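Local atomic coordinates of PfkB (Polaromonas sp. JS666, PDB entry 4DU5), a protein that probably phosphorylates a sugar or related substrate, as expected of a pfkB-family carbohydrate kinase. Residues A78-T83 / V105-Q110; T176-R181 / A212-W217; F189-R194 / D216-G221. One frame throughout, in Å; residues are numbered along the deposited sequence.

Interaction 1. Residues A78-T83 / V105-Q110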
loop_
_atom_site.group_PDB
_atom_site.type_symbol
_atom_site.label_atom_id
_atom_site.label_comp_id
_atom_site.label_asym_id
_atom_site.label_seq_id
_atom_site.Cartn_x
_atom_site.Cartn_y
_atom_site.Cartn_z
ATOM N N ALA A 78 -16.114 15.521 -2.963
ATOM C CA ALA A 78 -15.965 14.870 -4.247
ATOM C C ALA A 78 -14.584 14.220 -4.364
ATOM O O ALA A 78 -13.556 14.875 -4.149
ATOM C CB ALA A 78 -16.161 15.864 -5.343
ATOM N N SER A 79 -14.552 12.936 -4.704
ATOM C CA SER A 79 -13.288 12.200 -4.808
ATOM C C SER A 79 -13.425 10.848 -5.578
ATOM O O SER A 79 -14.526 10.446 -6.009
ATOM C CB SER A 79 -12.691 11.989 -3.408
ATOM O OG SER A 79 -11.285 11.919 -3.434
ATOM N N ARG A 80 -12.298 10.161 -5.763
ATOM C CA ARG A 80 -12.305 8.797 -6.268
ATOM C C ARG A 80 -11.603 7.986 -5.212
ATOM O O ARG A 80 -10.740 8.514 -4.517
ATOM C CB ARG A 80 -11.515 8.674 -7.585
ATOM C CG ARG A 80 -11.949 9.574 -8.753
ATOM C CD ARG A 80 -11.279 9.090 -10.032
ATOM N NE ARG A 80 -11.948 7.868 -10.461
ATOM C CZ ARG A 80 -12.954 7.839 -11.332
ATOM N NH1 ARG A 80 -13.364 8.952 -11.910
ATOM N NH2 ARG A 80 -13.544 6.702 -11.626
ATOM N N LEU A 81 -11.977 6.714 -5.110
ATOM C CA LEU A 81 -11.318 5.728 -4.260
ATOM C C LEU A 81 -11.403 4.369 -4.946
ATOM O O LEU A 81 -12.307 4.133 -5.743
ATOM C CB LEU A 81 -12.080 5.595 -2.942
ATOM C CG LEU A 81 -12.210 6.762 -1.962
ATOM C CD1 LEU A 81 -13.284 6.435 -0.947
ATOM C CD2 LEU A 81 -10.833 7.027 -1.304
ATOM N N GLY A 82 -10.504 3.449 -4.610
ATOM C CA GLY A 82 -10.703 2.069 -4.982
ATOM C C GLY A 82 -11.872 1.467 -4.212
ATOM O O GLY A 82 -12.453 2.104 -3.308
ATOM N N THR A 83 -12.225 0.229 -4.564
ATOM C CA THR A 83 -13.252 -0.525 -3.841
ATOM C C THR A 83 -12.564 -1.586 -3.009
ATOM O O THR A 83 -13.213 -2.536 -2.526
ATOM C CB THR A 83 -14.219 -1.226 -4.776
ATOM O OG1 THR A 83 -13.485 -2.177 -5.551
ATOM C CG2 THR A 83 -14.931 -0.220 -5.689
ATOM N N VAL A 105 -16.752 8.578 -6.411
ATOM C CA VAL A 105 -16.728 7.423 -7.274
ATOM C C VAL A 105 -15.811 6.372 -6.648
ATOM O O VAL A 105 -14.627 6.613 -6.410
ATOM C CB VAL A 105 -16.205 7.776 -8.675
ATOM C CG1 VAL A 105 -16.183 6.536 -9.557
ATOM C CG2 VAL A 105 -17.043 8.890 -9.313
ATOM N N CYS A 106 -16.370 5.208 -6.379
ATOM C CA CYS A 106 -15.583 4.075 -6.029
ATOM C C CYS A 106 -15.399 3.212 -7.271
ATOM O O CYS A 106 -16.266 2.420 -7.623
ATOM C CB CYS A 106 -16.295 3.336 -4.942
ATOM S SG CYS A 106 -16.678 4.460 -3.615
ATOM N N ASP A 107 -14.255 3.389 -7.922
ATOM C CA ASP A 107 -13.900 2.727 -9.162
ATOM C C ASP A 107 -13.049 1.480 -8.947
ATOM O O ASP A 107 -11.852 1.598 -8.684
ATOM C CB ASP A 107 -13.099 3.710 -10.002
ATOM C CG ASP A 107 -12.682 3.145 -11.338
ATOM O OD1 ASP A 107 -12.636 1.902 -11.504
ATOM O OD2 ASP A 107 -12.381 3.967 -12.232
ATOM N N ALA A 108 -13.632 0.294 -9.120
ATOM C CA ALA A 108 -12.893 -0.964 -8.908
ATOM C C ALA A 108 -11.546 -1.163 -9.668
ATOM O O ALA A 108 -10.756 -2.009 -9.278
ATOM C CB ALA A 108 -13.807 -2.168 -9.090
ATOM N N THR A 109 -11.285 -0.378 -10.717
ATOM C CA THR A 109 -10.087 -0.519 -11.578
ATOM C C THR A 109 -8.874 0.292 -11.096
ATOM O O THR A 109 -7.800 0.311 -11.730
ATOM C CB THR A 109 -10.434 -0.074 -13.025
ATOM O OG1 THR A 109 -11.349 -1.018 -13.596
ATOM C CG2 THR A 109 -9.181 0.052 -13.930
ATOM N N GLN A 110 -9.055 1.004 -9.990
ATOM C CA GLN A 110 -8.066 1.986 -9.560
ATOM C C GLN A 110 -7.774 1.747 -8.094
ATOM O O GLN A 110 -8.565 1.084 -7.410
ATOM C CB GLN A 110 -8.599 3.396 -9.795
ATOM C CG GLN A 110 -9.049 3.696 -11.220
ATOM C CD GLN A 110 -9.548 5.117 -11.352
ATOM O OE1 GLN A 110 -10.146 5.655 -10.421
ATOM N NE2 GLN A 110 -9.289 5.747 -12.502
#
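Arg80 NE donates to Gln110 OE1 at 2.9 Å. The bond is bent, with an N-H...O angle of 137°, and the acceptor lies tilted out of the guanidinium plane. The amide and guanidinium planes are turned 76° apart, so the two flat groups meet steeply. Further along the same guanidinium, Arg80 NH2 reaches Asp107 OD2 at 3.0 Å. This is a salt bridge whose hydrogen bond is weak. Val105 CG1 lies over one face of the group, 3.4 Å from Arg80 NH2. The bend at chi3 (75°) turns the end of the arginine back over the neighbouring strand, where Val105 runs alongside it. Arg80 NH1 has another charged partner, Asp144, beyond the two segments. Underneath, the strands pair in parallel. Val105 N donates to Ser79 O, and Leu81 N to Val105 O at 3.0 Å. The ladder ends with Asp107 N on Leu81 O, which also receives a CA-H...O contact from Cys106. Asp107 then starts a type I turn to Gln110, and its OD1 accepts from Thr109 N in an Asx turn at 2.8 Å. Thr83 packs against the start of this turn, with CG2 3.5 Å from Cys106 O and OG1 beside the methyl of Ala108. Leu81 points to the other side of the sheet, against helix 85-95. With an alanine at Arg80, Asp107 OD2 and Gln110 OE1 would probably lose their mate and Val105 CG1 its cover. One arginine of strand 75-81 thus ties that strand to the turn after its neighbour, strand 100-106. Asp107 faces both ways, with one oxygen shaping the turn and the other paired with the arginine. Asp107 and Asp144 probably offset the arginine's charge and hold its head in place.

Interaction 2. Residues T176-R181 / A212-W217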
loop_
_atom_site.group_PDB
_atom_site.type_symbol
_atom_site.label_atom_id
_atom_site.label_comp_id
_atom_site.label_asym_id
_atom_site.label_seq_id
_atom_site.Cartn_x
_atom_site.Cartn_y
_atom_site.Cartn_z
ATOM N N THR A 176 -13.221 24.158 -11.496
ATOM C CA THR A 176 -14.074 24.129 -10.303
ATOM C C THR A 176 -14.294 25.545 -9.717
ATOM O O THR A 176 -15.425 25.949 -9.450
ATOM C CB THR A 176 -13.483 23.121 -9.269
ATOM O OG1 THR A 176 -14.176 21.869 -9.400
ATOM C CG2 THR A 176 -13.645 23.593 -7.885
HETATM N N MSE A 177 -13.208 26.301 -9.560
HETATM C CA MSE A 177 -13.276 27.658 -9.043
HETATM C C MSE A 177 -14.025 28.606 -9.991
HETATM O O MSE A 177 -15.037 29.188 -9.586
HETATM C CB MSE A 177 -11.878 28.156 -8.681
HETATM C CG MSE A 177 -11.345 27.483 -7.416
HETATM SE SE MSE A 177 -9.381 27.519 -7.111
HETATM C CE MSE A 177 -9.128 25.652 -6.618
ATOM N N ASP A 178 -13.540 28.718 -11.242
ATOM C CA ASP A 178 -14.177 29.482 -12.334
ATOM C C ASP A 178 -15.695 29.382 -12.301
ATOM O O ASP A 178 -16.409 30.390 -12.328
ATOM C CB ASP A 178 -13.670 28.994 -13.702
ATOM C CG ASP A 178 -12.270 29.525 -14.054
ATOM O OD1 ASP A 178 -11.747 30.406 -13.352
ATOM O OD2 ASP A 178 -11.671 29.070 -15.051
ATOM N N LEU A 179 -16.173 28.151 -12.220
ATOM C CA LEU A 179 -17.579 27.848 -12.302
ATOM C C LEU A 179 -18.298 28.511 -11.141
ATOM O O LEU A 179 -19.273 29.251 -11.326
ATOM C CB LEU A 179 -17.738 26.330 -12.235
ATOM C CG LEU A 179 -18.457 25.455 -13.275
ATOM C CD1 LEU A 179 -18.940 26.187 -14.523
ATOM C CD2 LEU A 179 -17.517 24.309 -13.633
HETATM N N MSE A 180 -17.787 28.259 -9.941
HETATM C CA MSE A 180 -18.386 28.718 -8.707
HETATM C C MSE A 180 -18.407 30.252 -8.575
HETATM O O MSE A 180 -19.318 30.824 -7.956
HETATM C CB MSE A 180 -17.619 28.098 -7.557
HETATM C CG MSE A 180 -18.409 27.958 -6.300
HETATM SE SE MSE A 180 -19.798 26.692 -6.676
HETATM C CE MSE A 180 -20.433 26.333 -4.857
ATOM N N ARG A 181 -17.411 30.913 -9.159
ATOM C CA ARG A 181 -17.367 32.369 -9.162
ATOM C C ARG A 181 -18.419 32.922 -10.103
ATOM O O ARG A 181 -19.360 33.567 -9.653
ATOM C CB ARG A 181 -15.968 32.907 -9.501
ATOM C CG ARG A 181 -15.672 34.289 -8.850
ATOM C CD ARG A 181 -14.179 34.421 -8.381
ATOM N NE ARG A 181 -13.968 35.589 -7.511
ATOM C CZ ARG A 181 -12.837 36.305 -7.431
ATOM N NH1 ARG A 181 -11.763 36.000 -8.176
ATOM N NH2 ARG A 181 -12.781 37.343 -6.595
ATOM N N ALA A 212 -4.998 31.666 -7.074
ATOM C CA ALA A 212 -5.377 32.759 -6.188
ATOM C C ALA A 212 -6.262 33.731 -6.927
ATOM O O ALA A 212 -7.139 34.340 -6.336
ATOM C CB ALA A 212 -4.147 33.456 -5.639
ATOM N N THR A 213 -6.015 33.859 -8.227
ATOM C CA THR A 213 -6.887 34.546 -9.204
ATOM C C THR A 213 -8.378 34.141 -9.195
ATOM O O THR A 213 -9.190 34.782 -9.830
ATOM C CB THR A 213 -6.270 34.349 -10.649
ATOM O OG1 THR A 213 -5.155 35.247 -10.843
ATOM C CG2 THR A 213 -7.301 34.502 -11.789
ATOM N N ARG A 214 -8.764 33.114 -8.459
ATOM C CA ARG A 214 -10.123 32.586 -8.604
ATOM C C ARG A 214 -10.873 32.467 -7.263
ATOM O O ARG A 214 -11.991 31.920 -7.180
ATOM C CB ARG A 214 -10.083 31.227 -9.336
ATOM C CG ARG A 214 -9.702 31.294 -10.805
ATOM C CD ARG A 214 -9.219 29.927 -11.397
ATOM N NE ARG A 214 -8.967 30.030 -12.846
ATOM C CZ ARG A 214 -7.772 30.270 -13.393
ATOM N NH1 ARG A 214 -6.693 30.388 -12.625
ATOM N NH2 ARG A 214 -7.643 30.384 -14.713
ATOM N N ALA A 215 -10.261 32.977 -6.201
ATOM C CA ALA A 215 -10.884 32.893 -4.877
ATOM C C ALA A 215 -11.393 34.247 -4.402
ATOM O O ALA A 215 -10.828 35.287 -4.734
ATOM C CB ALA A 215 -9.908 32.333 -3.884
ATOM N N ASP A 216 -12.454 34.217 -3.603
ATOM C CA ASP A 216 -12.880 35.397 -2.847
ATOM C C ASP A 216 -12.050 35.556 -1.577
ATOM O O ASP A 216 -11.670 36.656 -1.231
ATOM C CB ASP A 216 -14.377 35.326 -2.505
ATOM C CG ASP A 216 -15.243 34.980 -3.720
ATOM O OD1 ASP A 216 -15.066 35.647 -4.761
ATOM O OD2 ASP A 216 -16.086 34.048 -3.644
ATOM N N TRP A 217 -11.788 34.452 -0.884
ATOM C CA TRP A 217 -11.054 34.483 0.399
ATOM C C TRP A 217 -9.771 33.666 0.331
ATOM O O TRP A 217 -9.801 32.467 0.079
ATOM C CB TRP A 217 -11.898 33.982 1.593
ATOM C CG TRP A 217 -13.352 34.334 1.565
ATOM C CD1 TRP A 217 -13.904 35.462 1.065
ATOM C CD2 TRP A 217 -14.426 33.565 2.102
ATOM N NE1 TRP A 217 -15.267 35.439 1.229
ATOM C CE2 TRP A 217 -15.613 34.281 1.861
ATOM C CE3 TRP A 217 -14.503 32.330 2.757
ATOM C CZ2 TRP A 217 -16.857 33.825 2.254
ATOM C CZ3 TRP A 217 -15.759 31.855 3.134
ATOM C CH2 TRP A 217 -16.917 32.613 2.896
#
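Met177, a selenomethionine, touches Arg214 through its CB, which lies 3.6 Å from Arg214 CB. The rest of its chain leads away toward strand 153-159. Asp178 comes next. Its OD1 accepts from Arg214 NE at 2.9 Å, forming a salt bridge. The nitrogen meets that oxygen from above the carboxylate plane, and the carboxylate and guanidinium planes stand 44° apart. Arg214 is extended from CG to NE, which carries its head out beside the helix. Its NH1 pairs with Asp210, so this guanidinium is shared by two acids. One helical turn on from Met177, Arg181 passes over the loop. Its CG is anti to the backbone N (chi1 -151°), and the chain bends at chi2 (143°) and runs past Arg214 O to Asp216. Arg181 NE donates to Asp216 OD1 at 3.0 Å, on the syn side of the carboxylate but out of its plane. Ala215 O lies over one face of the Arg181 guanidinium, while Thr213 O lies at its edge. Arg181 NH2 bonds to Gly245 O. Asp216 OD2 is taken by Val187 N, so one carboxylate joins the helix to strand 186-190. The arrangement belongs to the layered alpha/beta fold of pfkB kinases: helix 169-182 on the sheet, braced by salt bridges to the loop that leads from helix 201-212 into strand 217-218.

Interaction 3. Residues F189-R194 / D216-G221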
loop_
_atom_site.group_PDB
_atom_site.type_symbol
_atom_site.label_atom_id
_atom_site.label_comp_id
_atom_site.label_asym_id
_atom_site.label_seq_id
_atom_site.Cartn_x
_atom_site.Cartn_y
_atom_site.Cartn_z
ATOM N N PHE A 189 -9.796 29.867 -0.722
ATOM C CA PHE A 189 -8.558 29.237 -1.129
ATOM C C PHE A 189 -7.534 29.235 -0.034
ATOM O O PHE A 189 -7.230 30.246 0.551
ATOM C CB PHE A 189 -8.004 29.897 -2.383
ATOM C CG PHE A 189 -6.789 29.224 -2.938
ATOM C CD1 PHE A 189 -6.752 27.840 -3.121
ATOM C CD2 PHE A 189 -5.676 29.981 -3.316
ATOM C CE1 PHE A 189 -5.604 27.223 -3.650
ATOM C CE2 PHE A 189 -4.522 29.381 -3.826
ATOM C CZ PHE A 189 -4.484 28.010 -4.008
ATOM N N ASP A 190 -7.002 28.064 0.233
ATOM C CA ASP A 190 -5.917 27.901 1.167
ATOM C C ASP A 190 -4.668 27.437 0.403
ATOM O O ASP A 190 -4.591 26.281 0.019
ATOM C CB ASP A 190 -6.298 26.888 2.244
ATOM C CG ASP A 190 -5.152 26.601 3.193
ATOM O OD1 ASP A 190 -4.078 27.246 3.042
ATOM O OD2 ASP A 190 -5.317 25.742 4.102
ATOM N N PRO A 191 -3.681 28.339 0.205
ATOM C CA PRO A 191 -2.486 28.061 -0.610
ATOM C C PRO A 191 -1.464 27.158 0.067
ATOM O O PRO A 191 -0.343 27.594 0.352
ATOM C CB PRO A 191 -1.877 29.445 -0.822
ATOM C CG PRO A 191 -2.352 30.256 0.294
ATOM C CD PRO A 191 -3.675 29.721 0.732
ATOM N N ASN A 192 -1.839 25.913 0.330
ATOM C CA ASN A 192 -0.917 24.940 0.910
ATOM C C ASN A 192 0.254 24.665 -0.004
ATOM O O ASN A 192 0.079 24.574 -1.218
ATOM C CB ASN A 192 -1.652 23.632 1.098
ATOM C CG ASN A 192 -2.404 23.584 2.376
ATOM O OD1 ASN A 192 -1.812 23.679 3.462
ATOM N ND2 ASN A 192 -3.715 23.425 2.283
ATOM N N LEU A 193 1.445 24.499 0.557
ATOM C CA LEU A 193 2.600 24.154 -0.266
ATOM C C LEU A 193 3.031 22.736 -0.004
ATOM O O LEU A 193 3.438 22.400 1.109
ATOM C CB LEU A 193 3.772 25.082 0.032
ATOM C CG LEU A 193 3.602 26.567 -0.162
ATOM C CD1 LEU A 193 4.984 27.144 -0.284
ATOM C CD2 LEU A 193 2.778 26.836 -1.409
ATOM N N ARG A 194 2.942 21.894 -1.017
ATOM C CA ARG A 194 3.518 20.569 -0.910
ATOM C C ARG A 194 4.470 20.419 -2.091
ATOM O O ARG A 194 4.031 20.198 -3.233
ATOM C CB ARG A 194 2.438 19.496 -0.917
ATOM C CG ARG A 194 1.284 19.751 0.059
ATOM C CD ARG A 194 1.403 18.932 1.315
ATOM N NE ARG A 194 0.881 19.690 2.435
ATOM C CZ ARG A 194 -0.289 19.466 3.021
ATOM N NH1 ARG A 194 -1.090 18.479 2.602
ATOM N NH2 ARG A 194 -0.657 20.233 4.044
ATOM N N ASP A 216 -12.454 34.217 -3.603
ATOM C CA ASP A 216 -12.880 35.397 -2.847
ATOM C C ASP A 216 -12.050 35.556 -1.577
ATOM O O ASP A 216 -11.670 36.656 -1.231
ATOM C CB ASP A 216 -14.377 35.326 -2.505
ATOM C CG ASP A 216 -15.243 34.980 -3.720
ATOM O OD1 ASP A 216 -15.066 35.647 -4.761
ATOM O OD2 ASP A 216 -16.086 34.048 -3.644
ATOM N N TRP A 217 -11.788 34.452 -0.884
ATOM C CA TRP A 217 -11.054 34.483 0.399
ATOM C C TRP A 217 -9.771 33.666 0.331
ATOM O O TRP A 217 -9.801 32.467 0.079
ATOM C CB TRP A 217 -11.898 33.982 1.593
ATOM C CG TRP A 217 -13.352 34.334 1.565
ATOM C CD1 TRP A 217 -13.904 35.462 1.065
ATOM C CD2 TRP A 217 -14.426 33.565 2.102
ATOM N NE1 TRP A 217 -15.267 35.439 1.229
ATOM C CE2 TRP A 217 -15.613 34.281 1.861
ATOM C CE3 TRP A 217 -14.503 32.330 2.757
ATOM C CZ2 TRP A 217 -16.857 33.825 2.254
ATOM C CZ3 TRP A 217 -15.759 31.855 3.134
ATOM C CH2 TRP A 217 -16.917 32.613 2.896
ATOM N N VAL A 218 -8.643 34.312 0.580
ATOM C CA VAL A 218 -7.371 33.625 0.529
ATOM C C VAL A 218 -6.836 33.472 1.940
ATOM O O VAL A 218 -6.841 34.427 2.702
ATOM C CB VAL A 218 -6.426 34.343 -0.438
ATOM C CG1 VAL A 218 -5.139 33.547 -0.662
ATOM C CG2 VAL A 218 -7.146 34.510 -1.775
ATOM N N LEU A 219 -6.407 32.265 2.292
ATOM C CA LEU A 219 -6.032 31.930 3.667
ATOM C C LEU A 219 -4.565 31.549 3.896
ATOM O O LEU A 219 -4.284 30.470 4.391
ATOM C CB LEU A 219 -6.913 30.787 4.145
ATOM C CG LEU A 219 -8.185 31.078 4.901
ATOM C CD1 LEU A 219 -8.774 32.443 4.651
ATOM C CD2 LEU A 219 -9.123 30.030 4.464
ATOM N N PRO A 220 -3.624 32.427 3.557
ATOM C CA PRO A 220 -2.214 32.016 3.663
ATOM C C PRO A 220 -1.591 32.112 5.036
ATOM O O PRO A 220 -1.999 32.926 5.871
ATOM C CB PRO A 220 -1.499 33.009 2.768
ATOM C CG PRO A 220 -2.371 34.237 2.853
ATOM C CD PRO A 220 -3.775 33.729 2.896
ATOM N N GLY A 221 -0.587 31.273 5.245
ATOM C CA GLY A 221 0.335 31.392 6.365
ATOM C C GLY A 221 1.465 32.297 5.926
ATOM O O GLY A 221 1.837 32.296 4.751
HETATM O O HOH W 1 -1.029 28.726 3.245
#
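Phe189 leaves its strand with CB 4.0 Å from Trp217 O, and its ring then swings away from the partner strand. Ala215 also packs against CB. CG stands anti to the backbone N (chi1 -175°). From there CD2 comes within 4.5 Å of Val218 CG1, a loose apolar contact. The ring carries Pro191 N above its centre on one face. Farther out, the ring packs on Ile208 and Leu211 of helix 201-212.

The backbone of the same residue holds the strands together. Phe189 N donates to Trp217 O at 2.7 Å, and Leu219 N to Phe189 O at 2.8 Å. This is parallel pairing, with Phe189 and Val218 bridged. Just beyond the bridge, after Asp190 and Leu219, two prolines meet, with Pro191 CG 3.8 Å from Pro220 CB. Pro191 is also the centre of an inverse gamma turn. A water accepts from Gly221 N and makes weak bonds to Asp190 OD1 and Pro191 O, linking the two segments just past the strands.

Strand 248-252 flanks the pair beyond Val218, Leu219 and Pro220. Helix 201-212 takes Phe189 and Pro191 on one side, and Gly221 is the N-cap residue of helix 222-229.

From the N terminus, interaction 1 comes first. It closes the beta-alpha-beta unit of strand 75-81, helix 85-95 and strand 100-106 at one edge of the large sheet, before the other two open. Interaction 2 opens on helix 169-182. Interaction 3 opens inside its loop, on strand 186-190, and ends four residues beyond it, so the two cross. Both close after helix 201-212, on overlapping segments that share Asp216 and Trp217. Interactions 1 and 3 reach the same sheet, with centres about 27 Å apart. Interaction 3 closes the beta-alpha-beta unit of strand 186-190, helix 201-212 and strand 217-218. Interaction 2 ties helix 169-182 to the loop entering its last strand.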